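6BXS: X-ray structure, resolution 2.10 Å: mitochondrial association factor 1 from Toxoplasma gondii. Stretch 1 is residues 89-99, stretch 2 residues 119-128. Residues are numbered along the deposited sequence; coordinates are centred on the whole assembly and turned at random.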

ATOM      1  N   GLU A  89      12.345   5.365  13.447  1.00 25.75           N
ATOM      2  CA  GLU A  89      11.098   5.931  13.953  1.00 25.62           C
ATOM      3  C   GLU A  89       9.883   5.247  13.331  1.00 26.81           C
ATOM      4  O   GLU A  89       8.955   4.854  14.038  1.00 25.06           O
ATOM      5  CB  GLU A  89      11.033   7.433  13.686  1.00 25.46           C
ATOM      6  CG  GLU A  89      10.067   8.154  14.618  1.00 33.16           C
ATOM      7  CD  GLU A  89       9.672   9.533  14.128  1.00 35.61           C
ATOM      8  OE1 GLU A  89       9.693   9.770  12.902  1.00 36.65           O
ATOM      9  OE2 GLU A  89       9.334  10.383  14.977  1.00 37.76           O
ATOM     10  N   SER A  90       9.893   5.120  12.006  1.00 26.09           N
ATOM     11  CA  SER A  90       8.820   4.435  11.290  1.00 23.46           C
ATOM     12  C   SER A  90       8.670   3.013  11.811  1.00 25.81           C
ATOM     13  O   SER A  90       7.561   2.517  12.011  1.00 22.44           O
ATOM     14  CB  SER A  90       9.104   4.416   9.788  1.00 24.00           C
ATOM     15  OG  SER A  90      10.308   3.719   9.508  1.00 23.79           O
ATOM     16  N   GLN A  91       9.810   2.369  12.031  1.00 23.11           N
ATOM     17  CA  GLN A  91       9.858   1.015  12.563  1.00 22.28           C
ATOM     18  C   GLN A  91       9.216   0.938  13.950  1.00 28.16           C
ATOM     19  O   GLN A  91       8.388   0.064  14.207  1.00 21.58           O
ATOM     20  CB  GLN A  91      11.311   0.539  12.608  1.00 30.33           C
ATOM     21  CG  GLN A  91      11.512  -0.900  13.025  1.00 34.18           C
ATOM     22  CD  GLN A  91      12.950  -1.349  12.829  1.00 45.03           C
ATOM     23  OE1 GLN A  91      13.872  -0.776  13.410  1.00 56.32           O
ATOM     24  NE2 GLN A  91      13.150  -2.365  11.996  1.00 43.78           N
ATOM     25  N   GLU A  92       9.590   1.859  14.833  1.00 27.81           N
ATOM     26  CA  GLU A  92       9.045   1.893  16.188  1.00 31.48           C
ATOM     27  C   GLU A  92       7.530   2.084  16.198  1.00 32.32           C
ATOM     28  O   GLU A  92       6.807   1.340  16.860  1.00 25.14           O
ATOM     29  CB  GLU A  92       9.703   3.012  16.996  1.00 35.71           C
ATOM     30  CG  GLU A  92      11.101   2.681  17.494  1.00 47.51           C
ATOM     31  CD  GLU A  92      11.763   3.852  18.196  1.00 59.33           C
ATOM     32  OE1 GLU A  92      11.389   5.009  17.909  1.00 57.82           O
ATOM     33  OE2 GLU A  92      12.656   3.614  19.038  1.00 61.57           O
ATOM     34  N   ILE A  93       7.058   3.089  15.467  1.00 26.10           N
ATOM     35  CA  ILE A  93       5.634   3.399  15.422  1.00 26.33           C
ATOM     36  C   ILE A  93       4.814   2.235  14.874  1.00 23.06           C
ATOM     37  O   ILE A  93       3.766   1.897  15.421  1.00 22.87           O
ATOM     38  CB  ILE A  93       5.368   4.653  14.563  1.00 26.66           C
ATOM     39  CG1 ILE A  93       5.914   5.896  15.271  1.00 28.87           C
ATOM     40  CG2 ILE A  93       3.871   4.818  14.292  1.00 24.73           C
ATOM     41  CD1 ILE A  93       5.915   7.151  14.418  1.00 25.99           C
ATOM     42  N   GLN A  94       5.290   1.629  13.792  1.00 23.47           N
ATOM     43  CA  GLN A  94       4.528   0.591  13.108  1.00 20.94           C
ATOM     44  C   GLN A  94       4.579  -0.751  13.842  1.00 24.48           C
ATOM     45  O   GLN A  94       3.638  -1.538  13.755  1.00 21.02           O
ATOM     46  CB  GLN A  94       5.025   0.449  11.667  1.00 20.82           C
ATOM     47  CG  GLN A  94       4.707   1.685  10.820  1.00 23.13           C
ATOM     48  CD  GLN A  94       4.976   1.510   9.334  1.00 21.30           C
ATOM     49  OE1 GLN A  94       4.347   2.169   8.505  1.00 21.98           O
ATOM     50  NE2 GLN A  94       5.914   0.635   8.989  1.00 18.67           N
ATOM     51  N   GLU A  95       5.659  -1.009  14.576  1.00 22.03           N
ATOM     52  CA  GLU A  95       5.713  -2.189  15.436  1.00 21.30           C
ATOM     53  C   GLU A  95       4.663  -2.105  16.542  1.00 19.84           C
ATOM     54  O   GLU A  95       3.940  -3.067  16.799  1.00 16.70           O
ATOM     55  CB  GLU A  95       7.101  -2.352  16.064  1.00 26.96           C
ATOM     56  CG  GLU A  95       8.134  -2.992  15.157  1.00 35.05           C
ATOM     57  CD  GLU A  95       9.443  -3.262  15.876  1.00 51.77           C
ATOM     58  OE1 GLU A  95       9.485  -4.201  16.699  1.00 68.08           O
ATOM     59  OE2 GLU A  95      10.427  -2.533  15.627  1.00 48.06           O
ATOM     60  N   ARG A  96       4.594  -0.948  17.195  1.00 22.16           N
ATOM     61  CA  ARG A  96       3.641  -0.723  18.278  1.00 23.00           C
ATOM     62  C   ARG A  96       2.196  -0.803  17.786  1.00 24.00           C
ATOM     63  O   ARG A  96       1.341  -1.404  18.438  1.00 25.64           O
ATOM     64  CB  ARG A  96       3.889   0.640  18.925  1.00 28.28           C
ATOM     65  CG  ARG A  96       5.218   0.757  19.651  1.00 50.21           C
ATOM     66  CD  ARG A  96       5.531   2.204  19.995  1.00 55.65           C
ATOM     67  NE  ARG A  96       6.888   2.363  20.515  1.00 63.72           N
ATOM     68  CZ  ARG A  96       7.530   3.526  20.588  1.00 61.41           C
ATOM     69  NH1 ARG A  96       6.949   4.641  20.168  1.00 60.58           N
ATOM     70  NH2 ARG A  96       8.762   3.574  21.077  1.00 63.24           N
ATOM     71  N   LEU A  97       1.925  -0.189  16.639  1.00 22.08           N
ATOM     72  CA  LEU A  97       0.571  -0.157  16.092  1.00 23.63           C
ATOM     73  C   LEU A  97       0.082  -1.541  15.676  1.00 21.64           C
ATOM     74  O   LEU A  97      -1.097  -1.857  15.833  1.00 25.42           O
ATOM     75  CB  LEU A  97       0.502   0.790  14.893  1.00 22.48           C
ATOM     76  CG  LEU A  97       0.323   2.279  15.196  1.00 26.79           C
ATOM     77  CD1 LEU A  97       0.390   3.094  13.910  1.00 22.88           C
ATOM     78  CD2 LEU A  97      -0.996   2.533  15.918  1.00 28.64           C
ATOM     79  N   LEU A  98       0.980  -2.360  15.137  1.00 22.67           N
ATOM     80  CA  LEU A  98       0.616  -3.708  14.719  1.00 25.54           C
ATOM     81  C   LEU A  98       0.200  -4.556  15.917  1.00 26.20           C
ATOM     82  O   LEU A  98      -0.729  -5.359  15.824  1.00 24.10           O
ATOM     83  CB  LEU A  98       1.774  -4.382  13.978  1.00 23.65           C
ATOM     84  CG  LEU A  98       1.520  -5.835  13.561  1.00 26.31           C
ATOM     85  CD1 LEU A  98       0.221  -5.964  12.757  1.00 27.32           C
ATOM     86  CD2 LEU A  98       2.694  -6.384  12.768  1.00 32.23           C
ATOM     87  N   HIS A  99       0.894  -4.376  17.038  1.00 26.85           N
ATOM     88  CA  HIS A  99       0.546  -5.070  18.274  1.00 28.87           C
ATOM     89  C   HIS A  99      -0.876  -4.720  18.691  1.00 25.19           C
ATOM     90  O   HIS A  99      -1.656  -5.600  19.052  1.00 29.42           O
ATOM     91  CB  HIS A  99       1.531  -4.718  19.394  1.00 31.85           C
ATOM     92  CG  HIS A  99       2.792  -5.526  19.366  1.00 37.22           C
ATOM     93  ND1 HIS A  99       4.041  -4.963  19.509  1.00 43.55           N
ATOM     94  CD2 HIS A  99       2.995  -6.857  19.220  1.00 45.19           C
ATOM     95  CE1 HIS A  99       4.960  -5.911  19.448  1.00 48.31           C
ATOM     96  NE2 HIS A  99       4.351  -7.070  19.272  1.00 52.27           N
ATOM     97  N   VAL A 119       7.850  13.631  11.321  1.00 33.89           N
ATOM     98  CA  VAL A 119       7.488  13.066  10.026  1.00 27.24           C
ATOM     99  C   VAL A 119       5.994  12.773   9.942  1.00 27.40           C
ATOM    100  O   VAL A 119       5.327  13.172   8.987  1.00 24.15           O
ATOM    101  CB  VAL A 119       8.273  11.764   9.755  1.00 26.85           C
ATOM    102  CG1 VAL A 119       7.801  11.100   8.467  1.00 25.77           C
ATOM    103  CG2 VAL A 119       9.771  12.050   9.692  1.00 30.21           C
ATOM    104  N   PHE A 120       5.480  12.069  10.947  1.00 24.43           N
ATOM    105  CA  PHE A 120       4.096  11.607  10.943  1.00 28.39           C
ATOM    106  C   PHE A 120       3.212  12.441  11.861  1.00 28.34           C
ATOM    107  O   PHE A 120       3.528  12.629  13.033  1.00 22.52           O
ATOM    108  CB  PHE A 120       4.036  10.138  11.360  1.00 27.18           C
ATOM    109  CG  PHE A 120       4.930   9.245  10.549  1.00 26.57           C
ATOM    110  CD1 PHE A 120       4.587   8.896   9.255  1.00 26.82           C
ATOM    111  CD2 PHE A 120       6.111   8.753  11.081  1.00 29.20           C
ATOM    112  CE1 PHE A 120       5.404   8.076   8.504  1.00 28.34           C
ATOM    113  CE2 PHE A 120       6.932   7.931  10.334  1.00 29.43           C
ATOM    114  CZ  PHE A 120       6.579   7.593   9.044  1.00 26.96           C
ATOM    115  N   ALA A 121       2.102  12.933  11.317  1.00 25.27           N
ATOM    116  CA  ALA A 121       1.123  13.693  12.091  1.00 24.26           C
ATOM    117  C   ALA A 121       0.218  12.760  12.887  1.00 24.33           C
ATOM    118  O   ALA A 121      -0.101  13.021  14.047  1.00 25.47           O
ATOM    119  CB  ALA A 121       0.292  14.571  11.174  1.00 27.92           C
ATOM    120  N   ARG A 122      -0.208  11.680  12.242  1.00 22.80           N
ATOM    121  CA  ARG A 122      -1.042  10.677  12.888  1.00 22.53           C
ATOM    122  C   ARG A 122      -0.861   9.345  12.176  1.00 20.01           C
ATOM    123  O   ARG A 122      -0.644   9.312  10.964  1.00 20.96           O
ATOM    124  CB  ARG A 122      -2.507  11.104  12.878  1.00 24.78           C
ATOM    125  CG  ARG A 122      -3.352  10.402  13.925  1.00 26.01           C
ATOM    126  CD  ARG A 122      -4.487  11.282  14.392  1.00 34.31           C
ATOM    127  NE  ARG A 122      -5.136  10.743  15.588  1.00 39.78           N
ATOM    128  CZ  ARG A 122      -5.067  11.273  16.810  1.00 33.54           C
ATOM    129  NH1 ARG A 122      -4.382  12.387  17.041  1.00 32.80           N
ATOM    130  NH2 ARG A 122      -5.703  10.682  17.813  1.00 35.57           N
ATOM    131  N   SER A 123      -0.943   8.254  12.932  1.00 21.52           N
ATOM    132  CA  SER A 123      -0.644   6.929  12.398  1.00 20.85           C
ATOM    133  C   SER A 123      -1.717   5.915  12.762  1.00 19.67           C
ATOM    134  O   SER A 123      -2.183   5.865  13.901  1.00 22.95           O
ATOM    135  CB  SER A 123       0.716   6.450  12.906  1.00 23.15           C
ATOM    136  OG  SER A 123       1.737   7.358  12.535  1.00 26.24           O
ATOM    137  N   PHE A 124      -2.091   5.103  11.777  1.00 20.36           N
ATOM    138  CA  PHE A 124      -3.147   4.113  11.930  1.00 21.04           C
ATOM    139  C   PHE A 124      -2.634   2.736  11.539  1.00 16.68           C
ATOM    140  O   PHE A 124      -1.621   2.617  10.854  1.00 21.32           O
ATOM    141  CB  PHE A 124      -4.358   4.474  11.063  1.00 19.26           C
ATOM    142  CG  PHE A 124      -4.929   5.836  11.345  1.00 21.42           C
ATOM    143  CD1 PHE A 124      -4.313   6.978  10.859  1.00 21.52           C
ATOM    144  CD2 PHE A 124      -6.094   5.974  12.080  1.00 20.10           C
ATOM    145  CE1 PHE A 124      -4.842   8.231  11.113  1.00 23.89           C
ATOM    146  CE2 PHE A 124      -6.627   7.224  12.335  1.00 21.48           C
ATOM    147  CZ  PHE A 124      -6.002   8.352  11.851  1.00 23.15           C
ATOM    148  N   ALA A 125      -3.343   1.699  11.971  1.00 17.18           N
ATOM    149  CA  ALA A 125      -3.044   0.339  11.546  1.00 18.26           C
ATOM    150  C   ALA A 125      -4.317  -0.502  11.496  1.00 24.68           C
ATOM    151  O   ALA A 125      -5.315  -0.181  12.141  1.00 20.75           O
ATOM    152  CB  ALA A 125      -2.022  -0.296  12.461  1.00 21.31           C
ATOM    153  N   TYR A 126      -4.263  -1.584  10.727  1.00 21.70           N
ATOM    154  CA  TYR A 126      -5.426  -2.427  10.487  1.00 20.75           C
ATOM    155  C   TYR A 126      -4.962  -3.771   9.942  1.00 20.61           C
ATOM    156  O   TYR A 126      -4.132  -3.822   9.034  1.00 25.69           O
ATOM    157  CB  TYR A 126      -6.383  -1.734   9.504  1.00 23.25           C
ATOM    158  CG  TYR A 126      -7.630  -2.514   9.124  1.00 23.10           C
ATOM    159  CD1 TYR A 126      -7.572  -3.573   8.225  1.00 23.24           C
ATOM    160  CD2 TYR A 126      -8.871  -2.164   9.635  1.00 25.05           C
ATOM    161  CE1 TYR A 126      -8.710  -4.277   7.870  1.00 18.65           C
ATOM    162  CE2 TYR A 126     -10.016  -2.859   9.282  1.00 25.47           C
ATOM    163  CZ  TYR A 126      -9.929  -3.914   8.400  1.00 23.65           C
ATOM    164  OH  TYR A 126     -11.065  -4.608   8.044  1.00 25.08           O
ATOM    165  N   VAL A 127      -5.479  -4.854  10.514  1.00 20.27           N
ATOM    166  CA  VAL A 127      -5.259  -6.189   9.966  1.00 22.67           C
ATOM    167  C   VAL A 127      -6.587  -6.914   9.804  1.00 21.32           C
ATOM    168  O   VAL A 127      -7.424  -6.908  10.703  1.00 20.28           O
ATOM    169  CB  VAL A 127      -4.322  -7.044  10.850  1.00 20.37           C
ATOM    170  CG1 VAL A 127      -2.882  -6.589  10.696  1.00 22.76           C
ATOM    171  CG2 VAL A 127      -4.759  -7.013  12.307  1.00 26.37           C
ATOM    172  N   ALA A 128      -6.775  -7.526   8.641  1.00 20.30           N
ATOM    173  CA  ALA A 128      -7.959  -8.330   8.383  1.00 24.50           C
ATOM    174  C   ALA A 128      -7.845  -9.657   9.123  1.00 24.06           C
ATOM    175  O   ALA A 128      -8.836 -10.194   9.621  1.00 22.01           O
ATOM    176  CB  ALA A 128      -8.132  -8.558   6.890  1.00 24.00           C
TER

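Residues 89-99 form an uninterrupted segment of a longer helix, held by regular i to i+4 backbone hydrogen bonds such as L97 N to I93 O (3.0 Å); the last of the series, H99 N to E95 O (3.3 Å), is weak. The helix lies against the strand 122-126 at 43° between their N-to-C directions, with the axes 7.8 Å apart at their closest. The backbones draw together along the chain: the CA atoms of S90 and F120 are 8.6 Å apart, those of I93 and S123 7.8 Å, and those of L97 and A125 5.8 Å. No hydrogen bond crosses between the stretches, so the contact, which buries 411 Å² in all, rests on side-chain packing.

At the widest of these three pairs, the F120 side chain spans the space to the helix. Its chi1 of -54° (m) and chi2 of -75° carry the ring to the helix, where CE2 lies 4.1 Å from S90 CA and CD2 lies 3.7 Å from I93 CD1. I93, with chi1 m and chi2 t, extends its CD1 to this ring, while its CG2 branch lies 3.8 Å from S123 OG. That hydroxyl is hydrogen-bonded elsewhere in the structure, so its burial beside a methyl group leaves no polar atom unsatisfied. E89 reaches the same region through an extended chain, chi1 and chi2 both t: OE1 comes within 3.9 Å of V119 CG2 and 4.1 Å of F120 CD2. These are van der Waals approaches by the carboxylate to apolar neighbours.

L97 contributes the largest covered area of any residue, 70 Å². In its m, t conformation CD1 lies 3.5 Å from S123 CB and 3.7 Å from F124 O, so one methyl group rests against both side chain and backbone of the strand. Its CB meets A125 CB at 3.7 Å; the small alanine side chain is compatible with the short CA separation at this point. L98 begins sideways to the strand, but its chi1 t and chi2 p place CD1 3.8 Å from V127 CG1, an apolar contact that carries the packing beyond the strand; with chi1 m, V127 has its CG1 as the atom that meets L98 CD1.

The alternation of the strand determines which side chains take part. S123 and A125 point toward the helix, whereas F124 and Y126 point away, and F124 meets L97 through its carbonyl oxygen. On the helix, I93 and L97 are one turn apart and both point toward the strand; E92, R96 and H99 remain exposed and out of its reach.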